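CELL division protein FTSZ (Haloferax volcanii, PDB 4B45) binds and probably hydrolyses GTP as a tubulin-like cytoskeletal protein involved in the control of archaeal cell shape. Local coordinates at residues K14-F28 with N183-A195. Residues are numbered along the deposited sequence; the frame is centred on the assembly and turned at random.
Sequences KLASALQSFDRQTGF and NEAIARRVGLLLA. With GSP (5'-guanosine-diphosphate-monothiophosphate), chain C.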
loop_
_atom_site.group_PDB
_atom_site.type_symbol
_atom_site.label_atom_id
_atom_site.label_comp_id
_atom_site.label_asym_id
_atom_site.label_seq_id
_atom_site.Cartn_x
_atom_site.Cartn_y
_atom_site.Cartn_z
ATOM N N LYS A 14 -8.664 -4.795 7.861
ATOM C CA LYS A 14 -8.254 -6.101 7.365
ATOM C C LYS A 14 -6.861 -6.052 6.715
ATOM O O LYS A 14 -6.013 -6.908 6.967
ATOM C CB LYS A 14 -9.286 -6.652 6.383
ATOM C CG LYS A 14 -10.456 -7.372 7.047
ATOM C CD LYS A 14 -11.092 -8.373 6.072
ATOM C CE LYS A 14 -12.514 -7.960 5.661
ATOM N NZ LYS A 14 -13.035 -8.709 4.462
ATOM N N LEU A 15 -6.629 -5.052 5.877
ATOM C CA LEU A 15 -5.330 -4.912 5.231
ATOM C C LEU A 15 -4.262 -4.538 6.257
ATOM O O LEU A 15 -3.162 -5.082 6.234
ATOM C CB LEU A 15 -5.393 -3.891 4.089
ATOM C CG LEU A 15 -4.107 -3.639 3.287
ATOM C CD1 LEU A 15 -3.522 -4.950 2.799
ATOM C CD2 LEU A 15 -4.388 -2.704 2.121
ATOM N N ALA A 16 -4.588 -3.624 7.165
ATOM C CA ALA A 16 -3.652 -3.270 8.239
ATOM C C ALA A 16 -3.261 -4.470 9.109
ATOM O O ALA A 16 -2.112 -4.591 9.520
ATOM C CB ALA A 16 -4.204 -2.143 9.101
ATOM N N SER A 17 -4.211 -5.356 9.380
ATOM C CA SER A 17 -3.912 -6.592 10.110
ATOM C C SER A 17 -2.982 -7.521 9.334
ATOM O O SER A 17 -2.083 -8.127 9.916
ATOM C CB SER A 17 -5.197 -7.352 10.453
ATOM O OG SER A 17 -6.001 -6.615 11.359
ATOM N N ALA A 18 -3.220 -7.655 8.030
ATOM C CA ALA A 18 -2.418 -8.553 7.202
ATOM C C ALA A 18 -0.963 -8.073 7.139
ATOM O O ALA A 18 -0.034 -8.861 7.282
ATOM C CB ALA A 18 -3.010 -8.657 5.814
ATOM N N LEU A 19 -0.781 -6.770 6.955
ATOM C CA LEU A 19 0.552 -6.165 6.933
ATOM C C LEU A 19 1.284 -6.375 8.258
ATOM O O LEU A 19 2.448 -6.770 8.269
ATOM C CB LEU A 19 0.448 -4.674 6.595
ATOM C CG LEU A 19 1.730 -3.880 6.332
ATOM C CD1 LEU A 19 2.625 -4.615 5.342
ATOM C CD2 LEU A 19 1.389 -2.492 5.802
ATOM N N GLN A 20 0.603 -6.129 9.379
ATOM C CA GLN A 20 1.228 -6.327 10.681
ATOM C C GLN A 20 1.563 -7.793 10.896
ATOM O O GLN A 20 2.603 -8.132 11.462
ATOM C CB GLN A 20 0.305 -5.853 11.804
ATOM C CG GLN A 20 0.851 -6.131 13.193
ATOM C CD GLN A 20 -0.247 -6.196 14.236
ATOM O OE1 GLN A 20 -0.452 -5.251 15.002
ATOM N NE2 GLN A 20 -0.963 -7.319 14.272
ATOM N N SER A 21 0.661 -8.660 10.449
ATOM C CA SER A 21 0.865 -10.103 10.535
ATOM C C SER A 21 2.085 -10.547 9.701
ATOM O O SER A 21 2.873 -11.400 10.123
ATOM C CB SER A 21 -0.409 -10.827 10.067
ATOM O OG SER A 21 -0.333 -12.226 10.285
ATOM N N PHE A 22 2.241 -9.974 8.515
ATOM C CA PHE A 22 3.416 -10.287 7.704
ATOM C C PHE A 22 4.699 -9.835 8.410
ATOM O O PHE A 22 5.660 -10.595 8.523
ATOM C CB PHE A 22 3.323 -9.648 6.319
ATOM C CG PHE A 22 4.559 -9.860 5.469
ATOM C CD1 PHE A 22 4.744 -11.050 4.772
ATOM C CD2 PHE A 22 5.536 -8.876 5.377
ATOM C CE1 PHE A 22 5.882 -11.254 3.995
ATOM C CE2 PHE A 22 6.679 -9.072 4.599
ATOM C CZ PHE A 22 6.848 -10.262 3.903
ATOM N N ASP A 23 4.699 -8.599 8.895
ATOM C CA ASP A 23 5.844 -8.052 9.607
ATOM C C ASP A 23 6.232 -8.881 10.833
ATOM O O ASP A 23 7.409 -9.052 11.126
ATOM C CB ASP A 23 5.572 -6.595 10.001
ATOM C CG ASP A 23 6.776 -5.936 10.663
ATOM O OD1 ASP A 23 7.729 -5.567 9.938
ATOM O OD2 ASP A 23 6.778 -5.786 11.904
ATOM N N ARG A 24 5.237 -9.408 11.539
ATOM C CA ARG A 24 5.464 -10.151 12.775
ATOM C C ARG A 24 6.019 -11.540 12.507
ATOM O O ARG A 24 6.966 -11.979 13.158
ATOM C CB ARG A 24 4.150 -10.279 13.554
ATOM C CG ARG A 24 4.283 -10.954 14.906
ATOM C CD ARG A 24 2.951 -11.543 15.361
ATOM N NE ARG A 24 2.546 -12.683 14.540
ATOM C CZ ARG A 24 1.352 -12.812 13.968
ATOM N NH1 ARG A 24 0.429 -11.868 14.128
ATOM N NH2 ARG A 24 1.077 -13.889 13.235
ATOM N N GLN A 25 5.409 -12.234 11.555
ATOM C CA GLN A 25 5.813 -13.592 11.215
ATOM C C GLN A 25 7.240 -13.640 10.682
ATOM O O GLN A 25 8.011 -14.520 11.054
ATOM C CB GLN A 25 4.843 -14.198 10.201
ATOM C CG GLN A 25 3.457 -14.429 10.767
ATOM C CD GLN A 25 2.413 -14.661 9.694
ATOM O OE1 GLN A 25 2.734 -14.811 8.511
ATOM N NE2 GLN A 25 1.151 -14.685 10.101
ATOM N N THR A 26 7.589 -12.688 9.823
ATOM C CA THR A 26 8.939 -12.610 9.266
ATOM C C THR A 26 9.944 -12.088 10.285
ATOM O O THR A 26 11.143 -12.259 10.129
ATOM C CB THR A 26 8.983 -11.678 8.047
ATOM O OG1 THR A 26 8.569 -10.366 8.443
ATOM C CG2 THR A 26 8.044 -12.175 6.959
ATOM N N GLY A 27 9.459 -11.428 11.322
ATOM C CA GLY A 27 10.361 -10.854 12.304
ATOM C C GLY A 27 11.067 -9.580 11.859
ATOM O O GLY A 27 12.031 -9.164 12.485
ATOM N N PHE A 28 10.599 -8.944 10.791
ATOM C CA PHE A 28 11.246 -7.707 10.330
ATOM C C PHE A 28 11.126 -6.545 11.332
ATOM O O PHE A 28 12.044 -5.734 11.462
ATOM C CB PHE A 28 10.695 -7.280 8.967
ATOM C CG PHE A 28 11.131 -8.160 7.834
ATOM C CD1 PHE A 28 12.447 -8.574 7.726
ATOM C CD2 PHE A 28 10.223 -8.565 6.867
ATOM C CE1 PHE A 28 12.845 -9.380 6.682
ATOM C CE2 PHE A 28 10.619 -9.372 5.820
ATOM C CZ PHE A 28 11.931 -9.779 5.727
ATOM N N ASN A 183 -5.168 -8.963 0.158
ATOM C CA ASN A 183 -4.525 -8.395 1.326
ATOM C C ASN A 183 -3.147 -8.997 1.548
ATOM O O ASN A 183 -2.193 -8.299 1.914
ATOM C CB ASN A 183 -5.383 -8.615 2.569
ATOM C CG ASN A 183 -6.680 -7.856 2.520
ATOM O OD1 ASN A 183 -6.850 -6.925 1.722
ATOM N ND2 ASN A 183 -7.608 -8.237 3.383
ATOM N N GLU A 184 -3.050 -10.301 1.331
ATOM C CA GLU A 184 -1.802 -11.003 1.566
ATOM C C GLU A 184 -0.722 -10.616 0.552
ATOM O O GLU A 184 0.462 -10.522 0.897
ATOM C CB GLU A 184 -2.037 -12.509 1.556
ATOM C CG GLU A 184 -2.624 -13.046 2.843
ATOM C CD GLU A 184 -1.560 -13.350 3.881
ATOM O OE1 GLU A 184 -0.765 -12.438 4.212
ATOM O OE2 GLU A 184 -1.518 -14.504 4.367
ATOM N N ALA A 185 -1.129 -10.397 -0.695
ATOM C CA ALA A 185 -0.170 -10.014 -1.724
ATOM C C ALA A 185 0.302 -8.608 -1.420
ATOM O O ALA A 185 1.479 -8.282 -1.575
ATOM C CB ALA A 185 -0.793 -10.080 -3.103
ATOM N N ILE A 186 -0.619 -7.766 -0.973
ATOM C CA ILE A 186 -0.247 -6.388 -0.692
ATOM C C ILE A 186 0.672 -6.359 0.505
ATOM O O ILE A 186 1.690 -5.657 0.505
ATOM C CB ILE A 186 -1.466 -5.489 -0.487
ATOM C CG1 ILE A 186 -2.132 -5.250 -1.837
ATOM C CG2 ILE A 186 -1.044 -4.144 0.082
ATOM C CD1 ILE A 186 -1.174 -4.666 -2.866
ATOM N N ALA A 187 0.340 -7.164 1.506
ATOM C CA ALA A 187 1.155 -7.241 2.706
ATOM C C ALA A 187 2.606 -7.624 2.408
ATOM O O ALA A 187 3.527 -7.008 2.942
ATOM C CB ALA A 187 0.552 -8.192 3.684
ATOM N N ARG A 188 2.805 -8.639 1.570
ATOM C CA ARG A 188 4.153 -9.080 1.201
ATOM C C ARG A 188 4.936 -7.980 0.490
ATOM O O ARG A 188 6.076 -7.697 0.845
ATOM C CB ARG A 188 4.101 -10.321 0.310
ATOM C CG ARG A 188 5.415 -10.609 -0.394
ATOM C CD ARG A 188 5.185 -11.281 -1.747
ATOM N NE ARG A 188 5.181 -12.737 -1.651
ATOM C CZ ARG A 188 4.731 -13.552 -2.603
ATOM N NH1 ARG A 188 4.233 -13.061 -3.731
ATOM N NH2 ARG A 188 4.769 -14.863 -2.420
ATOM N N ARG A 189 4.310 -7.365 -0.512
ATOM C CA ARG A 189 4.880 -6.224 -1.229
ATOM C C ARG A 189 5.269 -5.051 -0.339
ATOM O O ARG A 189 6.389 -4.548 -0.413
ATOM C CB ARG A 189 3.892 -5.707 -2.274
ATOM C CG ARG A 189 3.894 -6.485 -3.551
ATOM C CD ARG A 189 2.574 -6.326 -4.251
ATOM N NE ARG A 189 2.507 -7.036 -5.528
ATOM C CZ ARG A 189 2.489 -8.362 -5.648
ATOM N NH1 ARG A 189 2.561 -9.143 -4.570
ATOM N NH2 ARG A 189 2.413 -8.909 -6.853
ATOM N N VAL A 190 4.317 -4.578 0.458
ATOM C CA VAL A 190 4.547 -3.420 1.316
ATOM C C VAL A 190 5.513 -3.771 2.437
ATOM O O VAL A 190 6.453 -3.022 2.712
ATOM C CB VAL A 190 3.226 -2.865 1.874
ATOM C CG1 VAL A 190 3.486 -1.734 2.875
ATOM C CG2 VAL A 190 2.343 -2.377 0.728
ATOM N N GLY A 191 5.295 -4.928 3.058
ATOM C CA GLY A 191 6.163 -5.407 4.121
ATOM C C GLY A 191 7.630 -5.467 3.715
ATOM O O GLY A 191 8.504 -5.060 4.485
ATOM N N LEU A 192 7.903 -5.973 2.508
ATOM C CA LEU A 192 9.268 -6.086 2.020
ATOM C C LEU A 192 9.836 -4.698 1.796
ATOM O O LEU A 192 11.005 -4.449 2.066
ATOM C CB LEU A 192 9.325 -6.887 0.707
ATOM C CG LEU A 192 9.142 -8.396 0.838
ATOM C CD1 LEU A 192 9.105 -9.063 -0.539
ATOM C CD2 LEU A 192 10.207 -9.023 1.726
ATOM N N LEU A 193 9.003 -3.794 1.289
ATOM C CA LEU A 193 9.434 -2.417 1.088
ATOM C C LEU A 193 9.819 -1.778 2.419
ATOM O O LEU A 193 10.840 -1.095 2.524
ATOM C CB LEU A 193 8.329 -1.615 0.422
ATOM C CG LEU A 193 8.601 -0.121 0.285
ATOM C CD1 LEU A 193 9.572 0.096 -0.840
ATOM C CD2 LEU A 193 7.308 0.662 0.051
ATOM N N LEU A 194 8.998 -2.015 3.439
ATOM C CA LEU A 194 9.266 -1.510 4.771
ATOM C C LEU A 194 10.471 -2.191 5.394
ATOM O O LEU A 194 11.242 -1.560 6.120
ATOM C CB LEU A 194 8.035 -1.708 5.670
ATOM C CG LEU A 194 6.739 -1.004 5.251
ATOM C CD1 LEU A 194 5.574 -1.433 6.152
ATOM C CD2 LEU A 194 6.907 0.511 5.277
ATOM N N ALA A 195 10.643 -3.480 5.113
ATOM C CA ALA A 195 11.726 -4.243 5.730
ATOM C C ALA A 195 13.117 -3.917 5.170
ATOM O O ALA A 195 14.124 -4.024 5.886
ATOM C CB ALA A 195 11.460 -5.730 5.600
HETATM P PG GSP C . -19.406 0.692 4.724
HETATM O O3B GSP C . -18.055 1.263 5.372
HETATM S S1G GSP C . -19.404 0.479 2.667
HETATM O O2G GSP C . -19.768 -0.678 5.369
HETATM O O3G GSP C . -20.406 1.738 5.016
HETATM P PB GSP C . -16.572 0.704 5.173
HETATM O O1B GSP C . -16.084 -0.148 6.318
HETATM O O2B GSP C . -15.645 1.908 5.064
HETATM P PA GSP C . -15.293 -1.119 3.464
HETATM O O1A GSP C . -15.685 -2.572 3.510
HETATM O O2A GSP C . -14.040 -0.950 4.283
HETATM O O3A GSP C . -16.472 -0.167 3.868
HETATM O "O5'" GSP C . -14.887 -0.692 2.027
HETATM C "C5'" GSP C . -15.478 -1.211 0.884
HETATM C "C4'" GSP C . -14.525 -1.341 -0.226
HETATM O "O4'" GSP C . -13.385 -2.034 0.188
HETATM C "C3'" GSP C . -15.079 -2.112 -1.355
HETATM O "O3'" GSP C . -14.455 -1.641 -2.487
HETATM C "C2'" GSP C . -14.661 -3.487 -1.103
HETATM O "O2'" GSP C . -14.516 -4.158 -2.309
HETATM C "C1'" GSP C . -13.356 -3.312 -0.495
HETATM N N9 GSP C . -12.971 -4.304 0.488
HETATM C C8 GSP C . -13.718 -4.763 1.498
HETATM N N7 GSP C . -12.991 -5.634 2.224
HETATM C C5 GSP C . -11.745 -5.721 1.667
HETATM C C6 GSP C . -10.580 -6.459 2.012
HETATM O O6 GSP C . -10.553 -7.317 3.096
HETATM N N1 GSP C . -9.480 -6.322 1.232
HETATM C C2 GSP C . -9.491 -5.492 0.165
HETATM N N2 GSP C . -8.262 -5.386 -0.631
HETATM N N3 GSP C . -10.565 -4.770 -0.192
HETATM C C4 GSP C . -11.723 -4.880 0.559
HETATM O O HOH W 1 7.356 -6.326 7.023
#
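Phe22 of helix 14-26 lays its ring on the backbone of helix 183-195, as a knob among Ala187, Arg188, Gly191 and Leu192. Its CG stands anti to the backbone N (chi1 176°), which carries the ring across to the other helix. Arg188 CA sits over the centre of one face, a CH-pi contact 3.9 Å from the centroid. Thr26 CG2 lies on the opposite face, off toward the rim. The ring atom CE2 comes 3.7 Å from Gly191 CA, where any side chain would clash with the ring. With only an alanine at Phe22, Arg188 CA would probably lose its aromatic partner and a gap would be likely to open beside Gly191.

One turn earlier, Leu19 is a second knob. Its CD1 reaches Ala187 O and Gly191 N, and its CD2 meets Val190 CG1 at 3.7 Å. Ala18, Ala187 and Gly191 are small where the helices cross, consistent with an axis separation of 8.4 Å; the crossing angle is -53°. Farther along, Ala195 CB presses on a face of the Phe28 ring, 3.3 Å from Phe28 CG. A water donates to both Asp23 OD1 and Gly191 O.

At the other end both helices meet guanine. Asn183 OD1 accepts from GSP N1 at 2.7 Å, while Asn183 ND2 donates to GSP O6. Lys14 NZ adds a weak hydrogen bond to GSP O6. The apolar pairing thus packs the first helix of the GTPase fold on helix 175-196, the core helix that in the tubulin/FtsZ fold links the GTPase and C-terminal domains, and ends in a polar, guanine-reading site.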